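Local coordinates for protein 28 kDa product (Pseudomonas syringae pv. phaseolicola, PDB 1UKF) that is the mature, self-processed form of a papain-like cysteine protease that acts as an avirulence protein during infection of bean and Arabidopsis cells, at residues P73-S78 with N182-S187; H111-A114 with K119-L122. All blocks are in the same frame, centred on the assembly; numbering follows the deposited sequence.

Contact 1: P73-S78 with N182-S187; sequences PFFTAS and NEFRVS
Phe184, on the strand segment 182-187, reaches out to the helix segment 73-78 and is met there by Phe75 and Ser78 in two quite different ways. Toward Phe75 it turns its edge: the two ring planes are perpendicular, and the centroids lie 5.5 Å from each other, an offset edge-to-face pair. Its leading atom is CZ, which comes within 3.6 Å of Phe75 CD2. Toward Ser78 the same ring presents a face. Ser78 CB sits over it, 3.7 Å from the ring centroid of Phe184 and a little toward the rim, in a CH-pi contact, while Ser78 OG lies above the CZ-CE1 rim of the same face. Because chi1 of Phe75 (-81°) puts its CG anti to the carbonyl carbon, the ring projects from the helix toward the strand, next to Phe184, and reaches Asn182.

There it meets the amide of Asn182. The amide OD1 lies in the plane of the Phe75 ring, at the edge, 3.7 Å from CE2, and the amide plane is steeply inclined to the ring, at 77°. This is packing against C-H groups; the hydrogen bonds of the amide go to neighbouring strands, ND2 to Ser123 OG and OD1 to Thr95 OG1, which should fix its rotation. Pro93 also touches Phe184 from strand 88-97.

No hydrogen bond joins the two segments, whose axes come no closer than 10.3 Å and run at 30° to each other. Aromatic side chains therefore bridge much of the gap. A helix of the largely helical part laid on one face of the central antiparallel sheet, as here, is characteristic of the papain-like fold of the C58 cysteine proteases.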
loop_
_atom_site.group_PDB
_atom_site.type_symbol
_atom_site.label_atom_id
_atom_site.label_comp_id
_atom_site.label_asym_id
_atom_site.label_seq_id
_atom_site.Cartn_x
_atom_site.Cartn_y
_atom_site.Cartn_z
ATOM N N PRO A 73 -11.458 7.087 11.981
ATOM C CA PRO A 73 -10.755 5.960 12.603
ATOM C C PRO A 73 -9.713 5.234 11.764
ATOM O O PRO A 73 -8.671 4.841 12.284
ATOM C CB PRO A 73 -11.892 5.040 13.048
ATOM C CG PRO A 73 -12.980 5.333 12.058
ATOM C CD PRO A 73 -12.911 6.837 11.946
ATOM N N PHE A 74 -9.985 5.046 10.478
ATOM C CA PHE A 74 -9.039 4.358 9.613
ATOM C C PHE A 74 -7.829 5.230 9.298
ATOM O O PHE A 74 -6.716 4.725 9.184
ATOM C CB PHE A 74 -9.735 3.872 8.339
ATOM C CG PHE A 74 -10.836 2.883 8.605
ATOM C CD1 PHE A 74 -12.164 3.293 8.660
ATOM C CD2 PHE A 74 -10.539 1.550 8.865
ATOM C CE1 PHE A 74 -13.179 2.394 8.970
ATOM C CE2 PHE A 74 -11.548 0.641 9.177
ATOM C CZ PHE A 74 -12.871 1.065 9.230
ATOM N N PHE A 75 -8.040 6.538 9.166
ATOM C CA PHE A 75 -6.925 7.444 8.921
ATOM C C PHE A 75 -6.055 7.427 10.173
ATOM O O PHE A 75 -4.832 7.452 10.093
ATOM C CB PHE A 75 -7.415 8.876 8.667
ATOM C CG PHE A 75 -7.899 9.121 7.261
ATOM C CD1 PHE A 75 -8.169 10.416 6.833
ATOM C CD2 PHE A 75 -8.093 8.066 6.370
ATOM C CE1 PHE A 75 -8.625 10.662 5.541
ATOM C CE2 PHE A 75 -8.551 8.304 5.073
ATOM C CZ PHE A 75 -8.816 9.604 4.661
ATOM N N THR A 76 -6.698 7.381 11.334
ATOM C CA THR A 76 -5.980 7.358 12.600
ATOM C C THR A 76 -5.154 6.079 12.742
ATOM O O THR A 76 -3.990 6.126 13.138
ATOM C CB THR A 76 -6.966 7.476 13.780
ATOM O OG1 THR A 76 -7.612 8.754 13.724
ATOM C CG2 THR A 76 -6.241 7.330 15.112
ATOM N N ALA A 77 -5.755 4.941 12.406
ATOM C CA ALA A 77 -5.070 3.655 12.499
ATOM C C ALA A 77 -3.887 3.568 11.533
ATOM O O ALA A 77 -2.808 3.106 11.905
ATOM C CB ALA A 77 -6.057 2.522 12.232
ATOM N N SER A 78 -4.090 4.006 10.295
ATOM C CA SER A 78 -3.024 3.972 9.303
ATOM C C SER A 78 -1.882 4.887 9.724
ATOM O O SER A 78 -0.708 4.566 9.525
ATOM C CB SER A 78 -3.558 4.393 7.934
ATOM O OG SER A 78 -4.443 3.414 7.425
ATOM N N ASN A 182 -6.996 5.945 -0.689
ATOM C CA ASN A 182 -6.522 6.921 0.284
ATOM C C ASN A 182 -5.001 6.885 0.261
ATOM O O ASN A 182 -4.397 5.811 0.264
ATOM C CB ASN A 182 -7.004 6.591 1.695
ATOM C CG ASN A 182 -8.504 6.506 1.792
ATOM O OD1 ASN A 182 -9.217 7.463 1.489
ATOM N ND2 ASN A 182 -8.998 5.356 2.221
ATOM N N GLU A 183 -4.387 8.059 0.240
ATOM C CA GLU A 183 -2.939 8.153 0.203
ATOM C C GLU A 183 -2.382 8.676 1.513
ATOM O O GLU A 183 -2.844 9.694 2.028
ATOM C CB GLU A 183 -2.493 9.099 -0.914
ATOM C CG GLU A 183 -3.088 8.813 -2.277
ATOM C CD GLU A 183 -2.764 9.907 -3.275
ATOM O OE1 GLU A 183 -2.170 10.928 -2.869
ATOM O OE2 GLU A 183 -3.104 9.753 -4.463
ATOM N N PHE A 184 -1.394 7.972 2.050
ATOM C CA PHE A 184 -0.725 8.388 3.272
ATOM C C PHE A 184 0.730 8.615 2.887
ATOM O O PHE A 184 1.509 7.666 2.770
ATOM C CB PHE A 184 -0.838 7.313 4.354
ATOM C CG PHE A 184 -2.253 7.024 4.763
ATOM C CD1 PHE A 184 -2.992 6.033 4.122
ATOM C CD2 PHE A 184 -2.868 7.778 5.759
ATOM C CE1 PHE A 184 -4.324 5.799 4.467
ATOM C CE2 PHE A 184 -4.198 7.552 6.107
ATOM C CZ PHE A 184 -4.926 6.563 5.461
ATOM N N ARG A 185 1.078 9.877 2.659
ATOM C CA ARG A 185 2.431 10.255 2.270
ATOM C C ARG A 185 3.300 10.309 3.515
ATOM O O ARG A 185 3.026 11.074 4.441
ATOM C CB ARG A 185 2.407 11.616 1.578
ATOM C CG ARG A 185 3.746 12.064 1.031
ATOM C CD ARG A 185 3.585 13.377 0.293
ATOM N NE ARG A 185 4.866 14.002 -0.018
ATOM C CZ ARG A 185 4.989 15.170 -0.639
ATOM N NH1 ARG A 185 3.908 15.837 -1.017
ATOM N NH2 ARG A 185 6.192 15.674 -0.875
ATOM N N VAL A 186 4.352 9.498 3.532
ATOM C CA VAL A 186 5.229 9.425 4.692
ATOM C C VAL A 186 6.701 9.660 4.371
ATOM O O VAL A 186 7.131 9.536 3.226
ATOM C CB VAL A 186 5.090 8.045 5.379
ATOM C CG1 VAL A 186 3.622 7.760 5.669
ATOM C CG2 VAL A 186 5.676 6.952 4.493
ATOM N N SER A 187 7.458 10.007 5.407
ATOM C CA SER A 187 8.891 10.241 5.290
ATOM C C SER A 187 9.495 9.863 6.639
ATOM O O SER A 187 8.825 9.953 7.668
ATOM C CB SER A 187 9.177 11.711 4.985
ATOM O OG SER A 187 8.859 12.530 6.093
#

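Contact 2: H111-A114 with K119-L122; sequences HDVA and KHLL
Val113 and His120 account for most of the surface buried here. One methyl of the valine, CG1, is placed over the centre of the imidazole, 3.6 Å from the ring centroid of His120 and only 12° off the ring normal, which makes a CH-pi contact with the face of the ring. Its closest ring atom is His120 CD2, at 3.5 Å, and Val113 CB adds a second approach to the same carbon. With chi1 of Val113 at -51°, CG1 stands anti to the carbonyl carbon, and this directs the methyl from the last turn of the helix onto the ring.

The imidazole also meets the backbone just before the valine. His120 NE2 donates a weak hydrogen bond to Asp112 O, 3.4 Å long and far from straight, with an N-H...O angle of 128°. That carbonyl has a further donor in Arg118 NH1, so the helix end is linked to both the loop and the strand that follow it. The carboxylate of Asp112 points elsewhere and forms a salt bridge with Lys94.

Leu122, two residues on and on the same side of the strand, adds a lighter apolar touch: its CD2 lies 4.1 Å from Val113 CG1, so the one methyl is shared between a ring and a leucine branch.

Ala114 leaves helical geometry, and a short loop then leads into the strand, making this a local helix-to-strand connection. All four touching residues are buried. Helix 102-113 packs on one face of the sheet, where Val113 also reaches Cys136 of strand 130-139 and Ile164 of helix 160-173, whereas Leu121 projects from strand 119-126 toward helix 73-84.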
loop_
_atom_site.group_PDB
_atom_site.type_symbol
_atom_site.label_atom_id
_atom_site.label_comp_id
_atom_site.label_asym_id
_atom_site.label_seq_id
_atom_site.Cartn_x
_atom_site.Cartn_y
_atom_site.Cartn_z
ATOM N N HIS A 111 0.512 10.632 -10.146
ATOM C CA HIS A 111 1.048 11.981 -10.019
ATOM C C HIS A 111 1.410 12.264 -8.566
ATOM O O HIS A 111 2.359 12.999 -8.281
ATOM C CB HIS A 111 0.024 13.011 -10.500
ATOM C CG HIS A 111 0.466 14.429 -10.312
ATOM N ND1 HIS A 111 1.557 14.964 -10.963
ATOM C CD2 HIS A 111 -0.032 15.420 -9.535
ATOM C CE1 HIS A 111 1.711 16.224 -10.596
ATOM N NE2 HIS A 111 0.760 16.525 -9.730
ATOM N N ASP A 112 0.657 11.669 -7.647
ATOM C CA ASP A 112 0.907 11.875 -6.226
ATOM C C ASP A 112 2.014 10.990 -5.659
ATOM O O ASP A 112 2.815 11.445 -4.842
ATOM C CB ASP A 112 -0.364 11.618 -5.403
ATOM C CG ASP A 112 -1.513 12.531 -5.782
ATOM O OD1 ASP A 112 -1.268 13.722 -6.061
ATOM O OD2 ASP A 112 -2.670 12.056 -5.777
ATOM N N VAL A 113 2.067 9.737 -6.100
ATOM C CA VAL A 113 3.033 8.791 -5.554
ATOM C C VAL A 113 4.300 8.517 -6.345
ATOM O O VAL A 113 5.310 8.108 -5.770
ATOM C CB VAL A 113 2.341 7.433 -5.245
ATOM C CG1 VAL A 113 1.092 7.674 -4.409
ATOM C CG2 VAL A 113 1.989 6.702 -6.535
ATOM N N ALA A 114 4.255 8.735 -7.655
ATOM C CA ALA A 114 5.421 8.493 -8.492
ATOM C C ALA A 114 6.293 9.736 -8.638
ATOM O O ALA A 114 6.511 10.230 -9.745
ATOM C CB ALA A 114 4.984 7.991 -9.863
ATOM N N LYS A 119 7.288 8.171 -0.400
ATOM C CA LYS A 119 6.877 6.867 0.101
ATOM C C LYS A 119 5.431 6.994 0.539
ATOM O O LYS A 119 5.035 8.024 1.085
ATOM C CB LYS A 119 7.736 6.442 1.294
ATOM C CG LYS A 119 9.133 5.994 0.916
ATOM C CD LYS A 119 9.829 5.321 2.088
ATOM C CE LYS A 119 11.196 4.782 1.687
ATOM N NZ LYS A 119 12.138 5.877 1.346
ATOM N N HIS A 120 4.639 5.957 0.297
ATOM C CA HIS A 120 3.233 5.990 0.681
ATOM C C HIS A 120 2.696 4.661 1.149
ATOM O O HIS A 120 3.120 3.599 0.694
ATOM C CB HIS A 120 2.324 6.374 -0.496
ATOM C CG HIS A 120 2.482 7.777 -0.979
ATOM N ND1 HIS A 120 1.602 8.788 -0.655
ATOM C CD2 HIS A 120 3.401 8.328 -1.803
ATOM C CE1 HIS A 120 1.973 9.901 -1.264
ATOM N NE2 HIS A 120 3.062 9.648 -1.966
ATOM N N LEU A 121 1.744 4.748 2.066
ATOM C CA LEU A 121 0.983 3.590 2.496
ATOM C C LEU A 121 -0.310 3.990 1.780
ATOM O O LEU A 121 -0.732 5.148 1.866
ATOM C CB LEU A 121 0.743 3.565 4.009
ATOM C CG LEU A 121 -0.216 2.452 4.458
ATOM C CD1 LEU A 121 0.401 1.082 4.209
ATOM C CD2 LEU A 121 -0.528 2.629 5.935
ATOM N N LEU A 122 -0.917 3.072 1.039
ATOM C CA LEU A 122 -2.148 3.383 0.326
ATOM C C LEU A 122 -3.241 2.430 0.762
ATOM O O LEU A 122 -2.982 1.261 1.037
ATOM C CB LEU A 122 -1.953 3.244 -1.187
ATOM C CG LEU A 122 -0.837 4.036 -1.871
ATOM C CD1 LEU A 122 -0.759 3.639 -3.333
ATOM C CD2 LEU A 122 -1.094 5.528 -1.737
#

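How the contacts relate
Contacts 1 and 2 meet the same antiparallel sheet from its two faces, through the adjacent strands 178-187 and 119-126, with centres 11 Å apart. The strands are joined by a probable backbone hydrogen bond from Phe184 N to Leu121 O, 2.9 Å. On the face of contact 2, Arg185 CB packs against His120 CE1 at 3.3 Å, and Glu183 OE2 comes within 2.7 Å of Asp112 OD2, so close that the two carboxylates may share a proton, Lys94 offsetting the remaining charge. Neither contact includes a catalytic residue, but both lie nearby: the side chain of Ser78 is about 9 Å from that of Cys18, and that of Leu122 about 9 Å from those of His132 and Asp147.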